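Local coordinates for uncharacterized protein PH0321 (Pyrococcus horikoshii, PDB 3BS4), which is of unknown function but has a KaiC-like domain, probably related to the RecA-type ATPases, at residues A[7-10]-A[11-15]. Sequence-based numbering, arbitrary orientation.
Sequences IEEL and DREIG
Glu-9 and Arg-12, three residues apart on one short helix, form a salt bridge: OE1 of Glu-9 lies 2.6 Å from NH1 of Arg-12, a weak hydrogen bond bent to 120° at the hydrogen. The two side chains run side by side in the same direction, with carboxylate and guanidinium planes turned 64° apart. Arg-12 gets there by folding back at chi3 (-31°), which also brings its NH2 to 3.3 Å from the methylene CG of Glu-8. The carboxylate of Glu-8 stays beyond salt-bridge range.

Like charges also gather here, with OE1 of Glu-9 4.1 Å from OE2 of Glu-13; Arg-12 and Arg-252, the salt-bridge partner of Glu-13, probably ease the repulsion. A glutamine in place of Glu-9 would probably leave Arg-12 without its charged mate and its guanidinium freer to swing.

The backbone follows the i to i+4 pattern, Asp-11 N to Ile-7 O (3.2 Å), then Arg-12 to Glu-8, Glu-13 to Glu-9 and Ile-14 to Leu-10.

On the buried side, CD2 of Leu-10 meets CD1 of Ile-14 at 4.3 Å, and Leu-10 continues onto Trp-5, Phe-239 and Leu-250. Together these contacts make a two-turn amphipathic helix, with Ile-7 at the N-cap position and Gly-15, at positive phi, the first residue to leave helical backbone angles, packed against the C-terminal strands 238-244 and 247-252.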
# COMPACT_ATOMS: atom_id res chain seq x y z
N ILE A 7 6.25 -12.70 5.83
CA ILE A 7 7.25 -13.44 5.09
C ILE A 7 8.35 -13.71 6.11
O ILE A 7 8.99 -12.78 6.59
CB ILE A 7 7.77 -12.64 3.88
CG1 ILE A 7 6.62 -12.39 2.89
CG2 ILE A 7 8.94 -13.36 3.19
CD1 ILE A 7 6.96 -11.45 1.75
N GLU A 8 8.53 -14.98 6.45
CA GLU A 8 9.38 -15.38 7.56
C GLU A 8 10.83 -14.92 7.40
O GLU A 8 11.48 -14.49 8.36
CB GLU A 8 9.32 -16.90 7.75
CG GLU A 8 10.08 -17.41 8.97
CD GLU A 8 9.35 -17.21 10.30
OE1 GLU A 8 8.30 -16.51 10.34
OE2 GLU A 8 9.83 -17.77 11.32
N GLU A 9 11.34 -14.98 6.17
CA GLU A 9 12.71 -14.56 5.90
C GLU A 9 12.95 -13.09 6.23
O GLU A 9 14.01 -12.72 6.71
CB GLU A 9 13.07 -14.86 4.44
CG GLU A 9 13.26 -16.35 4.17
CD GLU A 9 14.66 -16.85 4.53
OE1 GLU A 9 15.36 -16.22 5.37
OE2 GLU A 9 15.08 -17.88 3.95
N LEU A 10 11.95 -12.24 5.96
CA LEU A 10 12.06 -10.84 6.33
C LEU A 10 12.02 -10.63 7.84
O LEU A 10 12.85 -9.89 8.40
CB LEU A 10 10.98 -10.01 5.63
CG LEU A 10 11.10 -9.84 4.12
CD1 LEU A 10 9.89 -9.06 3.60
CD2 LEU A 10 12.39 -9.13 3.72
N ASP A 11 11.06 -11.26 8.51
CA ASP A 11 11.00 -11.20 9.97
C ASP A 11 12.35 -11.61 10.59
O ASP A 11 12.86 -10.94 11.48
CB ASP A 11 9.89 -12.09 10.52
CG ASP A 11 8.49 -11.52 10.26
OD1 ASP A 11 8.38 -10.38 9.75
OD2 ASP A 11 7.50 -12.23 10.57
N ARG A 12 12.93 -12.70 10.08
CA ARG A 12 14.19 -13.21 10.63
C ARG A 12 15.39 -12.31 10.35
O ARG A 12 16.18 -12.04 11.25
CB ARG A 12 14.46 -14.63 10.11
CG ARG A 12 15.56 -15.37 10.90
CD ARG A 12 15.77 -16.80 10.44
NE ARG A 12 14.55 -17.43 9.91
CZ ARG A 12 14.34 -17.70 8.62
NH1 ARG A 12 15.26 -17.41 7.71
NH2 ARG A 12 13.20 -18.26 8.24
N GLU A 13 15.52 -11.85 9.11
CA GLU A 13 16.73 -11.16 8.68
C GLU A 13 16.76 -9.67 8.97
O GLU A 13 17.81 -9.13 9.29
CB GLU A 13 17.01 -11.41 7.19
CG GLU A 13 17.21 -12.88 6.83
CD GLU A 13 18.39 -13.54 7.53
OE1 GLU A 13 19.37 -12.85 7.90
OE2 GLU A 13 18.35 -14.77 7.71
N ILE A 14 15.62 -8.99 8.85
CA ILE A 14 15.60 -7.56 9.15
C ILE A 14 14.71 -7.18 10.34
O ILE A 14 14.66 -6.01 10.71
CB ILE A 14 15.24 -6.70 7.90
CG1 ILE A 14 13.81 -6.96 7.43
CG2 ILE A 14 16.27 -6.94 6.77
CD1 ILE A 14 13.27 -5.88 6.47
N GLY A 15 14.03 -8.16 10.92
CA GLY A 15 13.17 -7.93 12.08
C GLY A 15 11.78 -7.49 11.67
O GLY A 15 11.56 -7.08 10.53